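Local structure of geranyltranstransferase (Methylococcus capsulatus, 3TS7) at residues R52-L57 and R186-L191; D212-Y217 and D288-L293; K219-A224 and R295-R300. The protein probably builds farnesyl diphosphate by condensing isopentenyl diphosphate with geranyl diphosphate, a magnesium-dependent prenyl transfer. One frame throughout, in Å; residues are numbered along the deposited sequence.

Overall arrangement
All three contacts lie within the all-helical isoprenoid synthase fold. Interaction 1 sits about 2 Å, centre to centre, from the middle of the chain and carries a bound phosphate at R54, consistent with the diphosphate pocket of relatives. Interactions 2 and 3, with centres about 10 Å apart, are successive parts of one seam between helix 208-237 and helix 288-298. Helix 53-65 ties this seam to interaction 1: L57 CD2 lies 3.8 Å from L293 CD2 of interaction 2 and 3.7 Å from I221 CD1 of interaction 3, while M53 CG is 3.7 Å from I297 CD1. Interaction 3, its centre about 11 Å from that of interaction 1, reaches D229 of the second DDxxD motif through R300.

Interaction 1: residues R52-L57 and R186-L191; sequences RMRPLL and RKTGAL. With PO4 (phosphate ion), chain E.
The CA atoms of R54 and L191 stand 7.9 Å apart, the nearest backbone approach between the first turn of helix 53-65 and helix 177-201, just past its pi-type turn at 186-189. R54 belongs to the basic GGKRxRP motif of the polyprenyl synthases, which in relatives holds the diphosphate of isopentenyl diphosphate; the phosphate bound here, probably from the crystallisation liquor, is consistent with such a pocket. Direct contact between the helices is slight and mostly aliphatic: R54 CD meets L191 CD2 at 3.9 Å, the two side chains crossing at about a right angle. The CG of R54 is placed anti to the carbonyl carbon (chi1 -68°), and a bend at chi2 (144°) carries the guanidinium past L191 to the anion. NH1 donates to PO4 O4 over 2.8 Å in a nearly straight bond (164°), whereas NH2 reaches the same O4 at 3.3 Å, a weak bond. NH1 also donates to water 1, 3.0 Å away, which in turn donates to T188 O, so the group is bridged to helix 177-201 through its edge. Near the guanidinium plane T188 CG2 approaches NH1 at 4.3 Å. L191 also packs on I82 and H83 of helix 73-90, which flanks the site. Beside the arginine, the M53 chain, bent at chi2 and chi3, brings its methyl CE to 3.3 Å from PO4 O2.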
loop_
_atom_site.group_PDB
_atom_site.type_symbol
_atom_site.label_atom_id
_atom_site.label_comp_id
_atom_site.label_asym_id
_atom_site.label_seq_id
_atom_site.Cartn_x
_atom_site.Cartn_y
_atom_site.Cartn_z
ATOM N N ARG B 52 16.984 9.733 -5.634
ATOM C CA ARG B 52 16.736 8.361 -6.138
ATOM C C ARG B 52 17.659 7.333 -5.489
ATOM O O ARG B 52 18.158 6.426 -6.160
ATOM C CB ARG B 52 16.831 8.263 -7.678
ATOM C CG ARG B 52 16.082 9.336 -8.448
ATOM C CD ARG B 52 14.592 9.288 -8.174
ATOM N NE ARG B 52 13.825 10.123 -9.096
ATOM C CZ ARG B 52 12.553 10.475 -8.913
ATOM N NH1 ARG B 52 11.888 10.078 -7.837
ATOM N NH2 ARG B 52 11.941 11.238 -9.810
ATOM N N MET B 53 17.874 7.475 -4.180
ATOM C CA MET B 53 18.834 6.633 -3.478
ATOM C C MET B 53 18.429 5.162 -3.548
ATOM O O MET B 53 19.265 4.282 -3.792
ATOM C CB MET B 53 18.952 7.059 -2.011
ATOM C CG MET B 53 20.149 6.410 -1.296
ATOM S SD MET B 53 19.896 5.898 0.416
ATOM C CE MET B 53 19.136 7.323 1.179
ATOM N N ARG B 54 17.149 4.893 -3.313
ATOM C CA ARG B 54 16.687 3.503 -3.334
ATOM C C ARG B 54 16.780 2.812 -4.714
ATOM O O ARG B 54 17.240 1.668 -4.773
ATOM C CB ARG B 54 15.329 3.351 -2.642
ATOM C CG ARG B 54 15.423 3.595 -1.150
ATOM C CD ARG B 54 14.194 4.285 -0.632
ATOM N NE ARG B 54 14.428 4.820 0.703
ATOM C CZ ARG B 54 14.871 6.042 0.953
ATOM N NH1 ARG B 54 15.047 6.420 2.206
ATOM N NH2 ARG B 54 15.127 6.886 -0.034
ATOM N N PRO B 55 16.348 3.487 -5.812
ATOM C CA PRO B 55 16.614 2.982 -7.163
ATOM C C PRO B 55 18.088 2.802 -7.482
ATOM O O PRO B 55 18.440 1.829 -8.135
ATOM C CB PRO B 55 16.049 4.090 -8.059
ATOM C CG PRO B 55 14.878 4.556 -7.298
ATOM C CD PRO B 55 15.348 4.573 -5.865
ATOM N N LEU B 56 18.930 3.739 -7.047
ATOM C CA LEU B 56 20.381 3.615 -7.275
ATOM C C LEU B 56 20.895 2.347 -6.625
ATOM O O LEU B 56 21.627 1.589 -7.255
ATOM C CB LEU B 56 21.140 4.820 -6.744
ATOM C CG LEU B 56 21.005 6.130 -7.515
ATOM C CD1 LEU B 56 21.634 7.266 -6.715
ATOM C CD2 LEU B 56 21.610 6.024 -8.890
ATOM N N LEU B 57 20.478 2.097 -5.383
ATOM C CA LEU B 57 20.793 0.833 -4.723
ATOM C C LEU B 57 20.292 -0.375 -5.505
ATOM O O LEU B 57 21.007 -1.352 -5.622
ATOM C CB LEU B 57 20.225 0.796 -3.308
ATOM C CG LEU B 57 21.003 1.675 -2.329
ATOM C CD1 LEU B 57 20.189 1.851 -1.060
ATOM C CD2 LEU B 57 22.365 1.044 -2.043
ATOM N N ARG B 186 13.840 0.181 11.348
ATOM C CA ARG B 186 12.476 -0.015 10.879
ATOM C C ARG B 186 12.016 1.100 9.939
ATOM O O ARG B 186 11.557 0.805 8.813
ATOM C CB ARG B 186 11.508 -0.205 12.056
ATOM C CG ARG B 186 11.683 -1.497 12.828
ATOM C CD ARG B 186 11.122 -1.287 14.241
ATOM N NE ARG B 186 11.125 -2.496 15.057
ATOM C CZ ARG B 186 10.092 -3.327 15.178
ATOM N NH1 ARG B 186 8.946 -3.095 14.524
ATOM N NH2 ARG B 186 10.208 -4.397 15.956
ATOM N N LYS B 187 12.176 2.355 10.375
ATOM C CA LYS B 187 11.681 3.532 9.641
ATOM C C LYS B 187 12.316 3.728 8.263
ATOM O O LYS B 187 11.639 4.132 7.315
ATOM C CB LYS B 187 11.846 4.816 10.474
ATOM C CG LYS B 187 11.522 6.133 9.724
ATOM C CD LYS B 187 11.085 7.262 10.649
ATOM C CE LYS B 187 11.111 8.614 9.933
ATOM N NZ LYS B 187 9.879 8.887 9.136
ATOM N N THR B 188 13.616 3.470 8.175
ATOM C CA THR B 188 14.414 3.829 7.006
ATOM C C THR B 188 15.133 2.601 6.466
ATOM O O THR B 188 15.225 2.390 5.252
ATOM C CB THR B 188 15.437 4.941 7.390
ATOM O OG1 THR B 188 14.729 6.073 7.919
ATOM C CG2 THR B 188 16.265 5.397 6.202
ATOM N N GLY B 189 15.634 1.789 7.389
ATOM C CA GLY B 189 16.468 0.656 7.030
ATOM C C GLY B 189 15.767 -0.415 6.224
ATOM O O GLY B 189 16.340 -0.923 5.262
ATOM N N ALA B 190 14.527 -0.751 6.592
ATOM C CA ALA B 190 13.824 -1.865 5.951
ATOM C C ALA B 190 13.649 -1.614 4.449
ATOM O O ALA B 190 13.883 -2.521 3.650
ATOM C CB ALA B 190 12.473 -2.163 6.646
ATOM N N LEU B 191 13.301 -0.383 4.065
ATOM C CA LEU B 191 13.056 -0.085 2.646
ATOM C C LEU B 191 14.362 -0.014 1.845
ATOM O O LEU B 191 14.379 -0.324 0.655
ATOM C CB LEU B 191 12.240 1.204 2.454
ATOM C CG LEU B 191 11.644 1.456 1.059
ATOM C CD1 LEU B 191 10.715 0.313 0.643
ATOM C CD2 LEU B 191 10.946 2.814 0.958
HETATM P P PO4 E . 16.497 10.192 1.477
HETATM O O1 PO4 E . 15.221 10.972 1.249
HETATM O O2 PO4 E . 17.115 9.785 0.161
HETATM O O3 PO4 E . 17.485 11.055 2.211
HETATM O O4 PO4 E . 16.171 8.966 2.295
HETATM O O HOH W 1 14.145 3.905 3.532
#

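Interaction 2: residues D212-Y217 and D288-L293; sequences DRLDHY and DLLREL
Y217 spans the space between two nearly parallel helices of the isoprenoid synthase helical bundle, reaching from helix 208-237 to L290 on helix 288-298. The axes of the two segments run at 20° to each other and come no nearer than 12.7 Å, too far for backbones to touch, and side chains bridge the interval. On the packed side the tyrosine ring extends across, its CG anti to the backbone N (chi1 166°), and L290 O lies at its edge, near the ring plane, taking the bond from OH at 2.7 Å. The donor approaches at a C=O...O angle of 122° and is tilted from the carbonyl plane. Next to the hydroxyl, Y217 CZ rests 3.9 Å from L290 CB, and L214 CD2 meets L290 CD1 at 3.7 Å with the two leucines crossing at about a right angle. A phenylalanine here would probably leave L290 O without its hydroxyl donor and free the ring to shift against L290. L290 itself continues onto A60 and T64 of helix 53-65, closing the inner side. The outer side is looser: R291, whose CB points away from helix 208-237, and D288 are both partly exposed, and R291 is also bound to the carbonyls of F283 and G284. There the R291 NH2 to D288 OD1 salt bridge, 2.9 Å long, is strongly bent as a hydrogen bond and weak.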
loop_
_atom_site.group_PDB
_atom_site.type_symbol
_atom_site.label_atom_id
_atom_site.label_comp_id
_atom_site.label_asym_id
_atom_site.label_seq_id
_atom_site.Cartn_x
_atom_site.Cartn_y
_atom_site.Cartn_z
ATOM N N ASP B 212 22.745 -12.411 1.897
ATOM C CA ASP B 212 23.066 -12.013 3.294
ATOM C C ASP B 212 24.115 -10.928 3.353
ATOM O O ASP B 212 23.974 -9.975 4.110
ATOM C CB ASP B 212 23.539 -13.215 4.131
ATOM C CG ASP B 212 22.493 -14.320 4.230
ATOM O OD1 ASP B 212 22.837 -15.412 4.730
ATOM O OD2 ASP B 212 21.333 -14.114 3.803
ATOM N N ARG B 213 25.175 -11.056 2.546
ATOM C CA ARG B 213 26.226 -10.023 2.534
ATOM C C ARG B 213 25.716 -8.692 2.032
ATOM O O ARG B 213 26.024 -7.640 2.589
ATOM C CB ARG B 213 27.422 -10.445 1.674
ATOM C CG ARG B 213 28.274 -11.542 2.267
ATOM C CD ARG B 213 29.442 -11.861 1.310
ATOM N NE ARG B 213 30.383 -12.803 1.907
ATOM C CZ ARG B 213 31.477 -12.457 2.583
ATOM N NH1 ARG B 213 32.262 -13.399 3.093
ATOM N NH2 ARG B 213 31.791 -11.176 2.750
ATOM N N LEU B 214 24.923 -8.732 0.973
ATOM C CA LEU B 214 24.445 -7.498 0.385
ATOM C C LEU B 214 23.378 -6.859 1.270
ATOM O O LEU B 214 23.282 -5.630 1.337
ATOM C CB LEU B 214 23.912 -7.740 -1.035
ATOM C CG LEU B 214 24.999 -7.953 -2.094
ATOM C CD1 LEU B 214 24.419 -8.636 -3.344
ATOM C CD2 LEU B 214 25.637 -6.630 -2.444
ATOM N N ASP B 215 22.568 -7.691 1.896
ATOM C CA ASP B 215 21.673 -7.221 2.975
ATOM C C ASP B 215 22.431 -6.552 4.133
ATOM O O ASP B 215 22.051 -5.453 4.581
ATOM C CB ASP B 215 20.811 -8.357 3.515
ATOM C CG ASP B 215 19.821 -7.859 4.550
ATOM O OD1 ASP B 215 18.959 -7.008 4.212
ATOM O OD2 ASP B 215 19.937 -8.278 5.702
ATOM N N HIS B 216 23.510 -7.188 4.599
ATOM C CA HIS B 216 24.374 -6.542 5.627
ATOM C C HIS B 216 24.995 -5.242 5.150
ATOM O O HIS B 216 25.038 -4.267 5.906
ATOM C CB HIS B 216 25.443 -7.505 6.182
ATOM C CG HIS B 216 25.964 -7.092 7.526
ATOM N ND1 HIS B 216 25.164 -7.045 8.649
ATOM C CD2 HIS B 216 27.190 -6.675 7.923
ATOM C CE1 HIS B 216 25.876 -6.625 9.680
ATOM N NE2 HIS B 216 27.109 -6.398 9.268
ATOM N N TYR B 217 25.435 -5.193 3.885
ATOM C CA TYR B 217 25.885 -3.933 3.273
ATOM C C TYR B 217 24.777 -2.879 3.363
ATOM O O TYR B 217 25.017 -1.707 3.735
ATOM C CB TYR B 217 26.301 -4.172 1.796
ATOM C CG TYR B 217 26.458 -2.931 0.968
ATOM C CD1 TYR B 217 27.681 -2.250 0.913
ATOM C CD2 TYR B 217 25.392 -2.423 0.231
ATOM C CE1 TYR B 217 27.821 -1.104 0.157
ATOM C CE2 TYR B 217 25.527 -1.284 -0.530
ATOM C CZ TYR B 217 26.743 -0.632 -0.576
ATOM O OH TYR B 217 26.869 0.513 -1.328
ATOM N N ASP B 288 32.992 -2.517 -7.005
ATOM C CA ASP B 288 33.579 -1.181 -6.819
ATOM C C ASP B 288 32.527 -0.088 -6.817
ATOM O O ASP B 288 32.660 0.911 -6.097
ATOM C CB ASP B 288 34.631 -0.851 -7.882
ATOM C CG ASP B 288 35.927 -1.590 -7.651
ATOM O OD1 ASP B 288 36.053 -2.234 -6.579
ATOM O OD2 ASP B 288 36.805 -1.542 -8.539
ATOM N N LEU B 289 31.494 -0.281 -7.637
ATOM C CA LEU B 289 30.368 0.615 -7.672
ATOM C C LEU B 289 29.702 0.742 -6.299
ATOM O O LEU B 289 29.425 1.859 -5.856
ATOM C CB LEU B 289 29.348 0.140 -8.714
ATOM C CG LEU B 289 28.268 1.167 -9.055
ATOM C CD1 LEU B 289 28.864 2.390 -9.743
ATOM C CD2 LEU B 289 27.214 0.499 -9.968
ATOM N N LEU B 290 29.479 -0.386 -5.632
ATOM C CA LEU B 290 28.881 -0.372 -4.280
ATOM C C LEU B 290 29.818 0.229 -3.221
ATOM O O LEU B 290 29.363 0.889 -2.278
ATOM C CB LEU B 290 28.436 -1.768 -3.868
ATOM C CG LEU B 290 27.246 -2.323 -4.681
ATOM C CD1 LEU B 290 26.953 -3.721 -4.233
ATOM C CD2 LEU B 290 26.008 -1.430 -4.516
ATOM N N ARG B 291 31.119 0.022 -3.408
ATOM C CA ARG B 291 32.141 0.601 -2.544
ATOM C C ARG B 291 32.093 2.122 -2.595
ATOM O O ARG B 291 32.117 2.784 -1.559
ATOM C CB ARG B 291 33.539 0.056 -2.912
ATOM C CG ARG B 291 33.756 -1.396 -2.518
ATOM C CD ARG B 291 35.152 -1.986 -2.869
ATOM N NE ARG B 291 35.151 -3.426 -2.607
ATOM C CZ ARG B 291 34.963 -4.379 -3.517
ATOM N NH1 ARG B 291 34.924 -5.635 -3.145
ATOM N NH2 ARG B 291 34.803 -4.085 -4.797
ATOM N N GLU B 292 31.988 2.676 -3.796
ATOM C CA GLU B 292 31.899 4.116 -3.971
ATOM C C GLU B 292 30.533 4.681 -3.576
ATOM O O GLU B 292 30.433 5.812 -3.062
ATOM C CB GLU B 292 32.201 4.482 -5.430
ATOM C CG GLU B 292 33.642 4.172 -5.843
ATOM C CD GLU B 292 34.664 5.104 -5.193
ATOM O OE1 GLU B 292 35.784 4.641 -4.893
ATOM O OE2 GLU B 292 34.358 6.299 -4.982
ATOM N N LEU B 293 29.484 3.914 -3.851
ATOM C CA LEU B 293 28.131 4.324 -3.482
ATOM C C LEU B 293 27.967 4.400 -1.943
ATOM O O LEU B 293 27.332 5.327 -1.444
ATOM C CB LEU B 293 27.091 3.387 -4.103
ATOM C CG LEU B 293 25.624 3.802 -3.966
ATOM C CD1 LEU B 293 25.350 5.156 -4.662
ATOM C CD2 LEU B 293 24.713 2.710 -4.507
#

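Interaction 3: residues K219-A224 and R295-R300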
loop_
_atom_site.group_PDB
_atom_site.type_symbol
_atom_site.label_atom_id
_atom_site.label_comp_id
_atom_site.label_asym_id
_atom_site.label_seq_id
_atom_site.Cartn_x
_atom_site.Cartn_y
_atom_site.Cartn_z
ATOM N N LYS B 219 22.030 -2.787 5.326
ATOM C CA LYS B 219 21.747 -2.471 6.743
ATOM C C LYS B 219 22.757 -1.472 7.319
ATOM O O LYS B 219 22.376 -0.469 7.945
ATOM C CB LYS B 219 21.733 -3.753 7.584
ATOM C CG LYS B 219 21.443 -3.501 9.072
ATOM C CD LYS B 219 21.403 -4.778 9.864
ATOM C CE LYS B 219 20.874 -4.528 11.280
ATOM N NZ LYS B 219 20.773 -5.815 12.012
ATOM N N CYS B 220 24.045 -1.727 7.052
ATOM C CA CYS B 220 25.124 -0.868 7.553
ATOM C C CYS B 220 25.119 0.513 6.903
ATOM O O CYS B 220 25.281 1.507 7.600
ATOM C CB CYS B 220 26.495 -1.564 7.428
ATOM S SG CYS B 220 26.653 -3.057 8.402
ATOM N N ILE B 221 24.898 0.623 5.587
ATOM C CA ILE B 221 24.850 1.979 5.033
ATOM C C ILE B 221 23.618 2.780 5.502
ATOM O O ILE B 221 23.699 4.000 5.679
ATOM C CB ILE B 221 25.032 2.080 3.490
ATOM C CG1 ILE B 221 23.815 1.588 2.734
ATOM C CG2 ILE B 221 26.320 1.347 3.020
ATOM C CD1 ILE B 221 24.015 1.655 1.217
ATOM N N GLY B 222 22.505 2.077 5.717
ATOM C CA GLY B 222 21.265 2.696 6.179
ATOM C C GLY B 222 21.475 3.308 7.562
ATOM O O GLY B 222 21.101 4.450 7.803
ATOM N N LEU B 223 22.113 2.559 8.452
ATOM C CA LEU B 223 22.343 3.056 9.807
ATOM C C LEU B 223 23.345 4.196 9.808
ATOM O O LEU B 223 23.107 5.243 10.413
ATOM C CB LEU B 223 22.809 1.924 10.723
ATOM C CG LEU B 223 21.691 1.035 11.260
ATOM C CD1 LEU B 223 22.264 -0.274 11.739
ATOM C CD2 LEU B 223 20.879 1.746 12.376
ATOM N N ALA B 224 24.445 3.993 9.085
ATOM C CA ALA B 224 25.531 4.956 9.015
ATOM C C ALA B 224 25.103 6.330 8.494
ATOM O O ALA B 224 25.505 7.340 9.049
ATOM C CB ALA B 224 26.699 4.392 8.176
ATOM N N ARG B 295 30.305 5.306 0.263
ATOM C CA ARG B 295 30.874 6.603 0.655
ATOM C C ARG B 295 29.974 7.786 0.322
ATOM O O ARG B 295 29.763 8.659 1.160
ATOM C CB ARG B 295 32.284 6.824 0.074
ATOM C CG ARG B 295 32.792 8.252 0.334
ATOM C CD ARG B 295 34.183 8.573 -0.169
ATOM N NE ARG B 295 34.418 8.174 -1.554
ATOM C CZ ARG B 295 35.493 8.527 -2.261
ATOM N NH1 ARG B 295 36.434 9.291 -1.712
ATOM N NH2 ARG B 295 35.643 8.104 -3.509
ATOM N N PHE B 296 29.444 7.801 -0.897
ATOM C CA PHE B 296 28.574 8.874 -1.363
ATOM C C PHE B 296 27.320 9.043 -0.487
ATOM O O PHE B 296 26.962 10.159 -0.098
ATOM C CB PHE B 296 28.169 8.612 -2.823
ATOM C CG PHE B 296 27.172 9.593 -3.353
ATOM C CD1 PHE B 296 25.815 9.283 -3.374
ATOM C CD2 PHE B 296 27.583 10.842 -3.815
ATOM C CE1 PHE B 296 24.876 10.210 -3.846
ATOM C CE2 PHE B 296 26.655 11.765 -4.305
ATOM C CZ PHE B 296 25.299 11.451 -4.312
ATOM N N ILE B 297 26.656 7.929 -0.209
ATOM C CA ILE B 297 25.421 7.936 0.580
ATOM C C ILE B 297 25.739 8.338 2.033
ATOM O O ILE B 297 25.108 9.245 2.574
ATOM C CB ILE B 297 24.704 6.565 0.506
ATOM C CG1 ILE B 297 24.136 6.336 -0.905
ATOM C CG2 ILE B 297 23.601 6.426 1.594
ATOM C CD1 ILE B 297 23.545 4.931 -1.104
ATOM N N ILE B 298 26.755 7.705 2.623
ATOM C CA ILE B 298 27.100 7.931 4.033
ATOM C C ILE B 298 27.544 9.364 4.307
ATOM O O ILE B 298 27.049 9.984 5.256
ATOM C CB ILE B 298 28.131 6.905 4.568
ATOM C CG1 ILE B 298 27.508 5.510 4.592
ATOM C CG2 ILE B 298 28.624 7.285 5.986
ATOM C CD1 ILE B 298 28.509 4.382 4.731
ATOM N N GLN B 299 28.403 9.916 3.448
ATOM C CA GLN B 299 28.923 11.275 3.645
ATOM C C GLN B 299 27.932 12.358 3.192
ATOM O O GLN B 299 28.215 13.551 3.292
ATOM C CB GLN B 299 30.302 11.432 2.980
ATOM C CG GLN B 299 31.419 10.665 3.712
ATOM C CD GLN B 299 32.768 10.748 3.015
ATOM O OE1 GLN B 299 32.997 11.620 2.183
ATOM N NE2 GLN B 299 33.664 9.832 3.353
ATOM N N ARG B 300 26.763 11.920 2.704
ATOM C CA ARG B 300 25.641 12.792 2.300
ATOM C C ARG B 300 26.018 13.781 1.208
ATOM O O ARG B 300 25.550 14.921 1.199
ATOM C CB ARG B 300 25.045 13.562 3.500
ATOM C CG ARG B 300 24.861 12.770 4.794
ATOM C CD ARG B 300 23.986 11.555 4.614
ATOM N NE ARG B 300 22.639 11.887 4.141
ATOM C CZ ARG B 300 22.022 11.317 3.108
ATOM N NH1 ARG B 300 22.604 10.349 2.410
ATOM N NH2 ARG B 300 20.790 11.691 2.787
#
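The C-terminal end of helix 288-298, finished by a Schellman motif, packs through I297 and I298 against I221 and A224 of helix 208-237, a helix-helix contact of the isoprenoid synthase fold. The backbones come close here, with the CA atoms of A224 and I298 only 6.0 Å apart, a closeness consistent with the small A224 side chain. A224 CB lies against the flank of I298, 3.8 Å from its CG1 and 3.9 Å from its CD1. One turn earlier I221 offers two branches to two partners: its CG2 touches I298 CD1 at 4.1 Å, the side chains crossing at about a right angle, while its CD1 meets I297 CD1 at 4.0 Å, methyl to methyl. With CG1 of I221 between the backbone N and the carbonyl carbon (chi1 73°), its CG2 sits anti to the carbonyl carbon, where it meets I298. Helix 262-279 covers the neighbouring side, where A276 meets I221 and M272 meets A224. At the helix end, R300 takes a positive phi (59°), and I297 O is gripped by two donors of that residue: R300 N at 3.1 Å and R300 NH1 at 2.7 Å, with I297 O in the guanidinium plane and an N-H...O angle of 161°. R300 NE forms a salt bridge with D229 on helix 208-237, an aspartate of the second DDxxD motif, which in relatives binds magnesium. The packing between the two segments is thus wholly aliphatic, while the arginine ties the helix end to a residue of that acidic motif.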